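Local coordinates for protein Fe(2+) transporter FeoB (PDB 2WJI) that probably transports ferrous iron across the cell membrane in a GTP-driven system, this piece being its N-terminal nucleotide-binding G domain, at residues A[9-14]-A[98-103]; A[92-97]-A[113-118]; A[131-134]-A[140-143]. One frame throughout, in Å; residues are numbered along the deposited sequence.

How the contacts relate
All three contacts lie in the one G domain, on or beside its central sheet. Contacts 1 and 2 are neighbours, their centres about 9 Å apart. Both use helix 94-106 and touch the bound nucleotide analogue. Their segments alternate along the chain. They touch directly: K117 NZ reaches N13 O, and N116 ND2 reaches V14 O, which links the phosphate loop to the base-binding segment. Contact 3 follows along the chain, its centre about 11 Å from that of contact 2 and about 16 Å from that of contact 1. Strands 111-116 and 141-143 pair in the sheet, joining contacts 2 and 3. The series runs from the phosphate-binding loop to the edge strand 141-143, away from the nucleotide.

Contact 1: residues A[9-14]-A[98-103]; sequences IGNPNV and LYLTLQ. With GNP (phosphoaminophosphonic acid-guanylate ester), chain C.
L100 of helix 94-106 reaches G10 at the start of the P-loop, the G1 motif that follows strand 3-9 and wraps the phosphates of GTP. The contact is apolar and buried. L100 can be followed outward from the helix. Its CB runs beside the N11 side chain, and the two slide past each other in opposite directions. CG lies anti to the backbone N (chi1 169°), which carries the branch toward the loop. CD2 does most of the touching. L100 CD2 sits 3.6 Å from G10 CA. The same L100 CD2 lies 4.1 Å from N11 N and 4.4 Å from I9 CG1. The methyl rests on the backbone of G10, just past I9. L63 and N87 also touch the L100 side chain.

Beyond this foothold the chain makes a type II turn from N11 to V14, with a weak closing bond from V14 N to N11 O. N13 takes a positive phi of 76° in it. The turn brings two amides to the phosphates. V14 N lies 3.2 Å from O1B of the nucleotide, and N13 N donates a 3.1 Å hydrogen bond to O2G on the gamma phosphate.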
loop_
_atom_site.group_PDB
_atom_site.type_symbol
_atom_site.label_atom_id
_atom_site.label_comp_id
_atom_site.label_asym_id
_atom_site.label_seq_id
_atom_site.Cartn_x
_atom_site.Cartn_y
_atom_site.Cartn_z
ATOM N N ILE A 9 -1.587 -3.570 1.402
ATOM C CA ILE A 9 -2.769 -3.821 2.220
ATOM C C ILE A 9 -3.563 -2.545 2.331
ATOM O O ILE A 9 -2.992 -1.450 2.303
ATOM C CB ILE A 9 -2.401 -4.354 3.625
ATOM C CG1 ILE A 9 -3.630 -4.992 4.301
ATOM C CG2 ILE A 9 -1.815 -3.245 4.491
ATOM C CD1 ILE A 9 -3.318 -5.658 5.625
ATOM N N GLY A 10 -4.885 -2.679 2.402
ATOM C CA GLY A 10 -5.772 -1.533 2.476
ATOM C C GLY A 10 -7.250 -1.899 2.337
ATOM O O GLY A 10 -7.594 -3.021 1.968
ATOM N N ASN A 11 -8.117 -0.942 2.628
ATOM C CA ASN A 11 -9.571 -1.108 2.476
ATOM C C ASN A 11 -9.992 -1.573 1.081
ATOM O O ASN A 11 -9.309 -1.299 0.092
ATOM C CB ASN A 11 -10.279 0.218 2.769
ATOM C CG ASN A 11 -10.185 0.629 4.223
ATOM O OD1 ASN A 11 -9.655 -0.106 5.062
ATOM N ND2 ASN A 11 -10.691 1.817 4.531
ATOM N N PRO A 12 -11.122 -2.285 0.996
ATOM C CA PRO A 12 -11.701 -2.534 -0.330
ATOM C C PRO A 12 -11.746 -1.274 -1.192
ATOM O O PRO A 12 -12.060 -0.179 -0.705
ATOM C CB PRO A 12 -13.131 -2.965 0.000
ATOM C CG PRO A 12 -13.010 -3.631 1.345
ATOM C CD PRO A 12 -11.898 -2.918 2.077
ATOM N N ASN A 13 -11.406 -1.431 -2.468
ATOM C CA ASN A 13 -11.642 -0.388 -3.458
ATOM C C ASN A 13 -10.677 0.800 -3.425
ATOM O O ASN A 13 -10.931 1.811 -4.084
ATOM C CB ASN A 13 -13.090 0.119 -3.336
ATOM C CG ASN A 13 -13.601 0.726 -4.627
ATOM O OD1 ASN A 13 -13.498 0.115 -5.692
ATOM N ND2 ASN A 13 -14.169 1.930 -4.538
ATOM N N VAL A 14 -9.579 0.698 -2.677
ATOM C CA VAL A 14 -8.647 1.832 -2.574
ATOM C C VAL A 14 -7.677 1.967 -3.744
ATOM O O VAL A 14 -7.056 3.021 -3.914
ATOM C CB VAL A 14 -7.834 1.842 -1.257
ATOM C CG1 VAL A 14 -8.765 2.004 -0.072
ATOM C CG2 VAL A 14 -6.979 0.567 -1.127
ATOM N N LEU A 98 -7.796 5.048 8.123
ATOM C CA LEU A 98 -6.838 5.143 9.217
ATOM C C LEU A 98 -7.112 4.161 10.356
ATOM O O LEU A 98 -6.263 3.961 11.224
ATOM C CB LEU A 98 -6.761 6.577 9.739
ATOM C CG LEU A 98 -6.035 7.538 8.796
ATOM C CD1 LEU A 98 -6.014 8.939 9.380
ATOM C CD2 LEU A 98 -4.619 7.054 8.512
ATOM N N TYR A 99 -8.288 3.543 10.352
ATOM C CA TYR A 99 -8.592 2.522 11.343
ATOM C C TYR A 99 -7.667 1.318 11.169
ATOM O O TYR A 99 -7.040 0.841 12.131
ATOM C CB TYR A 99 -10.049 2.080 11.237
ATOM C CG TYR A 99 -10.521 1.320 12.451
ATOM C CD1 TYR A 99 -10.809 1.983 13.637
ATOM C CD2 TYR A 99 -10.672 -0.060 12.418
ATOM C CE1 TYR A 99 -11.240 1.298 14.752
ATOM C CE2 TYR A 99 -11.102 -0.757 13.530
ATOM C CZ TYR A 99 -11.385 -0.073 14.696
ATOM O OH TYR A 99 -11.813 -0.762 15.811
ATOM N N LEU A 100 -7.595 0.825 9.936
ATOM C CA LEU A 100 -6.694 -0.271 9.605
ATOM C C LEU A 100 -5.259 0.166 9.879
ATOM O O LEU A 100 -4.464 -0.595 10.433
ATOM C CB LEU A 100 -6.861 -0.671 8.137
ATOM C CG LEU A 100 -5.816 -1.622 7.558
ATOM C CD1 LEU A 100 -5.836 -2.947 8.301
ATOM C CD2 LEU A 100 -6.058 -1.827 6.062
ATOM N N THR A 101 -4.945 1.405 9.502
ATOM C CA THR A 101 -3.609 1.966 9.680
ATOM C C THR A 101 -3.089 1.865 11.117
ATOM O O THR A 101 -1.930 1.518 11.343
ATOM C CB THR A 101 -3.559 3.440 9.233
ATOM O OG1 THR A 101 -3.977 3.544 7.864
ATOM C CG2 THR A 101 -2.154 3.999 9.376
ATOM N N LEU A 102 -3.944 2.182 12.083
ATOM C CA LEU A 102 -3.575 2.132 13.500
ATOM C C LEU A 102 -3.274 0.722 13.986
ATOM O O LEU A 102 -2.354 0.519 14.783
ATOM C CB LEU A 102 -4.673 2.756 14.366
ATOM C CG LEU A 102 -4.585 4.266 14.598
ATOM C CD1 LEU A 102 -3.966 4.981 13.403
ATOM C CD2 LEU A 102 -5.963 4.829 14.896
ATOM N N GLN A 103 -4.058 -0.247 13.522
ATOM C CA GLN A 103 -3.811 -1.641 13.871
ATOM C C GLN A 103 -2.473 -2.141 13.313
ATOM O O GLN A 103 -1.780 -2.933 13.957
ATOM C CB GLN A 103 -4.972 -2.525 13.407
ATOM C CG GLN A 103 -6.315 -2.151 14.046
ATOM C CD GLN A 103 -7.458 -3.041 13.598
ATOM O OE1 GLN A 103 -7.246 -4.088 12.991
ATOM N NE2 GLN A 103 -8.683 -2.627 13.901
HETATM P PG GNP C . -10.468 -4.650 -4.002
HETATM O O1G GNP C . -9.417 -5.651 -4.361
HETATM O O2G GNP C . -10.546 -4.361 -2.514
HETATM O O3G GNP C . -11.714 -5.281 -4.575
HETATM N N3B GNP C . -10.221 -3.265 -4.774
HETATM P PB GNP C . -8.820 -2.555 -5.090
HETATM O O1B GNP C . -8.261 -1.996 -3.844
HETATM O O2B GNP C . -7.968 -3.514 -5.793
HETATM O O3A GNP C . -9.081 -1.374 -6.039
HETATM P PA GNP C . -8.821 -1.314 -7.564
HETATM O O1A GNP C . -7.384 -1.020 -7.801
HETATM O O2A GNP C . -9.379 -2.491 -8.268
HETATM O "O5'" GNP C . -9.615 -0.054 -8.047
HETATM C "C5'" GNP C . -10.827 0.307 -7.397
HETATM C "C4'" GNP C . -11.469 1.476 -8.121
HETATM O "O4'" GNP C . -10.789 2.717 -7.795
HETATM C "C3'" GNP C . -11.452 1.368 -9.643
HETATM O "O3'" GNP C . -12.626 1.973 -10.169
HETATM C "C2'" GNP C . -10.237 2.194 -10.011
HETATM O "O2'" GNP C . -10.345 2.741 -11.308
HETATM C "C1'" GNP C . -10.338 3.312 -8.987
HETATM N N9 GNP C . -9.052 3.956 -8.779
HETATM C C8 GNP C . -7.848 3.334 -8.542
HETATM N N7 GNP C . -6.861 4.178 -8.412
HETATM C C5 GNP C . -7.444 5.433 -8.589
HETATM C C6 GNP C . -6.872 6.728 -8.561
HETATM O O6 GNP C . -5.685 7.040 -8.373
HETATM N N1 GNP C . -7.819 7.730 -8.789
HETATM C C2 GNP C . -9.159 7.506 -9.017
HETATM N N2 GNP C . -9.922 8.596 -9.218
HETATM N N3 GNP C . -9.707 6.294 -9.041
HETATM C C4 GNP C . -8.796 5.310 -8.822
#

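Contact 2: residues A[92-97]-A[113-118]; sequences TALERN and LALNKM. With GNP (phosphoaminophosphonic acid-guanylate ester), chain C.
L94 and L115 make the apolar part of this contact. Their CD1 methyls meet at 3.5 Å, and the two side chains cross at about a right angle. With chi1 at -176°, the L115 branch is turned away from its own backbone N and out toward the first turn of helix 94-106. V89, V130 and V141 also pack on L115, so the methyl pair is one edge of a larger apolar cluster.

A looser van der Waals contact lies at the end nearer the nucleotide. There T92 CG2 faces the backbone, 4.3 Å from K117 O. T92 itself is held by a bond from its N to D90 OD1.

The remaining interactions involve the nucleotide. K117 stretches out over one face of the guanine. Its CG lies 3.6 Å from C6, and its CE lies 3.7 Å from N9. The extended chain then puts NZ at the ribose, where it gives a 3.2 Å hydrogen bond to O4'. The same NZ also bonds to N13 O of the P-loop, so two acceptors fix the end of the lysine. N116 approaches the base at its N7 side, with ND2 3.2 Å from N7. Its amide is fixed from both ends: ND2 bonds to V14 O and OD1 takes a bond from A146 N.

N116, K117, M118 and D119 form the NKxD (G4) motif. It begins at the C-terminal end of strand 111-116, the last strand of the beta-alpha-beta unit 84-90, 94-106, 111-116, and reads the guanine in G proteins.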
loop_
_atom_site.group_PDB
_atom_site.type_symbol
_atom_site.label_atom_id
_atom_site.label_comp_id
_atom_site.label_asym_id
_atom_site.label_seq_id
_atom_site.Cartn_x
_atom_site.Cartn_y
_atom_site.Cartn_z
ATOM N N THR A 92 -9.674 10.354 -0.327
ATOM C CA THR A 92 -11.018 10.920 -0.140
ATOM C C THR A 92 -11.827 10.257 0.978
ATOM O O THR A 92 -12.998 10.585 1.182
ATOM C CB THR A 92 -11.855 10.905 -1.442
ATOM O OG1 THR A 92 -12.157 9.551 -1.806
ATOM C CG2 THR A 92 -11.103 11.603 -2.570
ATOM N N ALA A 93 -11.214 9.316 1.693
ATOM C CA ALA A 93 -11.883 8.685 2.830
ATOM C C ALA A 93 -10.869 8.356 3.914
ATOM O O ALA A 93 -10.733 7.205 4.331
ATOM C CB ALA A 93 -12.630 7.427 2.391
ATOM N N LEU A 94 -10.167 9.379 4.384
ATOM C CA LEU A 94 -9.015 9.165 5.253
ATOM C C LEU A 94 -9.398 8.541 6.593
ATOM O O LEU A 94 -8.798 7.549 7.003
ATOM C CB LEU A 94 -8.260 10.473 5.473
ATOM C CG LEU A 94 -6.763 10.377 5.207
ATOM C CD1 LEU A 94 -6.543 9.724 3.852
ATOM C CD2 LEU A 94 -6.119 11.752 5.264
ATOM N N GLU A 95 -10.397 9.114 7.264
ATOM C CA GLU A 95 -10.800 8.643 8.593
ATOM C C GLU A 95 -11.134 7.158 8.585
ATOM O O GLU A 95 -10.685 6.409 9.453
ATOM C CB GLU A 95 -11.986 9.449 9.140
ATOM C CG GLU A 95 -12.356 9.083 10.578
ATOM C CD GLU A 95 -13.478 9.944 11.158
ATOM O OE1 GLU A 95 -14.367 10.390 10.393
ATOM O OE2 GLU A 95 -13.470 10.166 12.389
ATOM N N ARG A 96 -11.914 6.731 7.598
ATOM C CA ARG A 96 -12.256 5.319 7.450
ATOM C C ARG A 96 -11.036 4.404 7.313
ATOM O O ARG A 96 -10.996 3.320 7.891
ATOM C CB ARG A 96 -13.160 5.112 6.241
ATOM C CG ARG A 96 -13.445 3.649 5.959
ATOM C CD ARG A 96 -14.379 3.482 4.786
ATOM N NE ARG A 96 -13.690 3.582 3.505
ATOM C CZ ARG A 96 -14.254 4.087 2.412
ATOM N NH1 ARG A 96 -15.495 4.546 2.469
ATOM N NH2 ARG A 96 -13.581 4.148 1.271
ATOM N N ASN A 97 -10.059 4.839 6.522
ATOM C CA ASN A 97 -8.880 4.030 6.214
ATOM C C ASN A 97 -7.913 3.942 7.396
ATOM O O ASN A 97 -7.291 2.897 7.650
ATOM C CB ASN A 97 -8.143 4.608 4.994
ATOM C CG ASN A 97 -8.949 4.495 3.700
ATOM O OD1 ASN A 97 -8.439 4.042 2.682
ATOM N ND2 ASN A 97 -10.213 4.900 3.743
ATOM N N LEU A 113 2.942 4.596 3.893
ATOM C CA LEU A 113 1.591 4.961 3.497
ATOM C C LEU A 113 1.557 5.461 2.054
ATOM O O LEU A 113 2.225 6.435 1.710
ATOM C CB LEU A 113 1.060 6.036 4.442
ATOM C CG LEU A 113 -0.354 5.833 4.979
ATOM C CD1 LEU A 113 -0.493 4.416 5.483
ATOM C CD2 LEU A 113 -0.650 6.828 6.090
ATOM N N ALA A 114 0.792 4.776 1.212
ATOM C CA ALA A 114 0.548 5.220 -0.149
ATOM C C ALA A 114 -0.846 5.836 -0.214
ATOM O O ALA A 114 -1.855 5.144 -0.074
ATOM C CB ALA A 114 0.683 4.058 -1.125
ATOM N N LEU A 115 -0.877 7.147 -0.433
ATOM C CA LEU A 115 -2.094 7.942 -0.382
ATOM C C LEU A 115 -2.616 8.129 -1.799
ATOM O O LEU A 115 -2.165 9.015 -2.539
ATOM C CB LEU A 115 -1.780 9.284 0.276
ATOM C CG LEU A 115 -2.896 10.290 0.540
ATOM C CD1 LEU A 115 -3.880 9.765 1.573
ATOM C CD2 LEU A 115 -2.277 11.593 1.005
ATOM N N ASN A 116 -3.546 7.259 -2.172
ATOM C CA ASN A 116 -4.035 7.150 -3.532
ATOM C C ASN A 116 -5.252 8.031 -3.823
ATOM O O ASN A 116 -5.859 8.604 -2.917
ATOM C CB ASN A 116 -4.358 5.686 -3.839
ATOM C CG ASN A 116 -4.382 5.395 -5.326
ATOM O OD1 ASN A 116 -3.688 6.046 -6.102
ATOM N ND2 ASN A 116 -5.171 4.403 -5.729
ATOM N N LYS A 117 -5.588 8.136 -5.105
ATOM C CA LYS A 117 -6.739 8.896 -5.569
ATOM C C LYS A 117 -6.601 10.389 -5.277
ATOM O O LYS A 117 -7.588 11.066 -4.992
ATOM C CB LYS A 117 -8.039 8.330 -4.979
ATOM C CG LYS A 117 -8.216 6.835 -5.241
ATOM C CD LYS A 117 -9.636 6.364 -4.902
ATOM C CE LYS A 117 -9.815 4.901 -5.280
ATOM N NZ LYS A 117 -11.234 4.450 -5.174
ATOM N N MET A 118 -5.376 10.904 -5.364
ATOM C CA MET A 118 -5.144 12.322 -5.104
ATOM C C MET A 118 -5.856 13.169 -6.142
ATOM O O MET A 118 -6.255 14.301 -5.866
ATOM C CB MET A 118 -3.646 12.652 -5.090
ATOM C CG MET A 118 -2.888 12.107 -3.885
ATOM S SD MET A 118 -3.275 12.950 -2.334
ATOM C CE MET A 118 -2.497 14.543 -2.615
HETATM P PG GNP C . -10.468 -4.650 -4.002
HETATM O O1G GNP C . -9.417 -5.651 -4.361
HETATM O O2G GNP C . -10.546 -4.361 -2.514
HETATM O O3G GNP C . -11.714 -5.281 -4.575
HETATM N N3B GNP C . -10.221 -3.265 -4.774
HETATM P PB GNP C . -8.820 -2.555 -5.090
HETATM O O1B GNP C . -8.261 -1.996 -3.844
HETATM O O2B GNP C . -7.968 -3.514 -5.793
HETATM O O3A GNP C . -9.081 -1.374 -6.039
HETATM P PA GNP C . -8.821 -1.314 -7.564
HETATM O O1A GNP C . -7.384 -1.020 -7.801
HETATM O O2A GNP C . -9.379 -2.491 -8.268
HETATM O "O5'" GNP C . -9.615 -0.054 -8.047
HETATM C "C5'" GNP C . -10.827 0.307 -7.397
HETATM C "C4'" GNP C . -11.469 1.476 -8.121
HETATM O "O4'" GNP C . -10.789 2.717 -7.795
HETATM C "C3'" GNP C . -11.452 1.368 -9.643
HETATM O "O3'" GNP C . -12.626 1.973 -10.169
HETATM C "C2'" GNP C . -10.237 2.194 -10.011
HETATM O "O2'" GNP C . -10.345 2.741 -11.308
HETATM C "C1'" GNP C . -10.338 3.312 -8.987
HETATM N N9 GNP C . -9.052 3.956 -8.779
HETATM C C8 GNP C . -7.848 3.334 -8.542
HETATM N N7 GNP C . -6.861 4.178 -8.412
HETATM C C5 GNP C . -7.444 5.433 -8.589
HETATM C C6 GNP C . -6.872 6.728 -8.561
HETATM O O6 GNP C . -5.685 7.040 -8.373
HETATM N N1 GNP C . -7.819 7.730 -8.789
HETATM C C2 GNP C . -9.159 7.506 -9.017
HETATM N N2 GNP C . -9.922 8.596 -9.218
HETATM N N3 GNP C . -9.707 6.294 -9.041
HETATM C C4 GNP C . -8.796 5.310 -8.822
#

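Contact 3: residues A[131-134]-A[140-143]; sequences DKLE and KVVP
E134 grips the backbone amide of V141 with its carboxylate. V141 N donates to E134 OE1 at 2.7 Å, nearly straight at 165°. The oxygen uses its anti lone pair, the one away from OE2. The glutamate has an unusual first torsion, chi1 -133°, away from the staggered positions. Beyond CG the chain is extended, and this carries the carboxylate across from the helix to the strand.

K140 has a similar first torsion and folds back on itself, bent at chi2 (53°) and chi3. It crosses the glutamate at a slant, with K140 CD 3.9 Å from E134 OE1. The charged ends do not meet: K140 NZ stays 5.2 Å from E134 OE2.

V141 points toward the helix. Its CG2 touches the aliphatic part of the glutamate, 4.0 Å from E134 CG, and approaches L133 CG at 4.3 Å.

Strand 141-143 is one of the two edge strands of the sheet, paired with 111-116 by backbone bonds of V142 to L113 and L115 and of K140 to L113. Helix 130-137 packs against it on the V141 side. V142 points away from that helix, and its side chain touches E154 and A158 of helix 152-162.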
loop_
_atom_site.group_PDB
_atom_site.type_symbol
_atom_site.label_atom_id
_atom_site.label_comp_id
_atom_site.label_asym_id
_atom_site.label_seq_id
_atom_site.Cartn_x
_atom_site.Cartn_y
_atom_site.Cartn_z
ATOM N N ASP A 131 2.634 16.600 4.587
ATOM C CA ASP A 131 3.755 16.813 5.495
ATOM C C ASP A 131 3.309 16.745 6.950
ATOM O O ASP A 131 4.064 16.313 7.822
ATOM C CB ASP A 131 4.442 18.152 5.210
ATOM C CG ASP A 131 5.398 18.078 4.031
ATOM O OD1 ASP A 131 6.233 18.996 3.886
ATOM O OD2 ASP A 131 5.319 17.102 3.254
ATOM N N LYS A 132 2.077 17.168 7.201
ATOM C CA LYS A 132 1.518 17.177 8.545
ATOM C C LYS A 132 1.055 15.781 8.949
ATOM O O LYS A 132 1.225 15.364 10.095
ATOM C CB LYS A 132 0.351 18.161 8.611
ATOM C CG LYS A 132 -0.298 18.289 9.979
ATOM C CD LYS A 132 -1.447 19.288 9.928
ATOM C CE LYS A 132 -2.007 19.580 11.311
ATOM N NZ LYS A 132 -3.168 20.518 11.256
ATOM N N LEU A 133 0.468 15.066 7.998
ATOM C CA LEU A 133 0.034 13.694 8.225
ATOM C C LEU A 133 1.244 12.821 8.551
ATOM O O LEU A 133 1.190 11.952 9.422
ATOM C CB LEU A 133 -0.684 13.168 6.983
ATOM C CG LEU A 133 -1.331 11.786 7.034
ATOM C CD1 LEU A 133 -2.334 11.704 8.170
ATOM C CD2 LEU A 133 -1.993 11.484 5.697
ATOM N N GLU A 134 2.340 13.084 7.847
ATOM C CA GLU A 134 3.583 12.353 8.017
ATOM C C GLU A 134 4.140 12.587 9.416
ATOM O O GLU A 134 4.527 11.647 10.109
ATOM C CB GLU A 134 4.595 12.830 6.973
ATOM C CG GLU A 134 5.324 11.727 6.253
ATOM C CD GLU A 134 6.040 12.231 5.012
ATOM O OE1 GLU A 134 5.870 11.616 3.937
ATOM O OE2 GLU A 134 6.762 13.251 5.106
ATOM N N LYS A 140 6.134 7.455 6.691
ATOM C CA LYS A 140 6.291 8.165 5.425
ATOM C C LYS A 140 5.018 8.063 4.581
ATOM O O LYS A 140 4.375 7.009 4.539
ATOM C CB LYS A 140 7.484 7.603 4.656
ATOM C CG LYS A 140 8.437 8.670 4.143
ATOM C CD LYS A 140 8.873 9.603 5.274
ATOM C CE LYS A 140 9.448 8.831 6.461
ATOM N NZ LYS A 140 9.375 9.607 7.738
ATOM N N VAL A 141 4.658 9.159 3.920
ATOM C CA VAL A 141 3.447 9.215 3.110
ATOM C C VAL A 141 3.767 9.553 1.663
ATOM O O VAL A 141 4.413 10.562 1.382
ATOM C CB VAL A 141 2.451 10.272 3.635
ATOM C CG1 VAL A 141 1.281 10.408 2.674
ATOM C CG2 VAL A 141 1.963 9.904 5.030
ATOM N N VAL A 142 3.306 8.713 0.744
ATOM C CA VAL A 142 3.524 8.953 -0.679
ATOM C C VAL A 142 2.219 9.285 -1.386
ATOM O O VAL A 142 1.359 8.423 -1.537
ATOM C CB VAL A 142 4.145 7.721 -1.366
ATOM C CG1 VAL A 142 4.469 8.033 -2.819
ATOM C CG2 VAL A 142 5.385 7.265 -0.621
ATOM N N PRO A 143 2.067 10.541 -1.831
ATOM C CA PRO A 143 0.848 10.929 -2.550
ATOM C C PRO A 143 0.865 10.415 -3.986
ATOM O O PRO A 143 1.849 10.601 -4.687
ATOM C CB PRO A 143 0.908 12.463 -2.551
ATOM C CG PRO A 143 1.989 12.837 -1.574
ATOM C CD PRO A 143 2.940 11.689 -1.545
#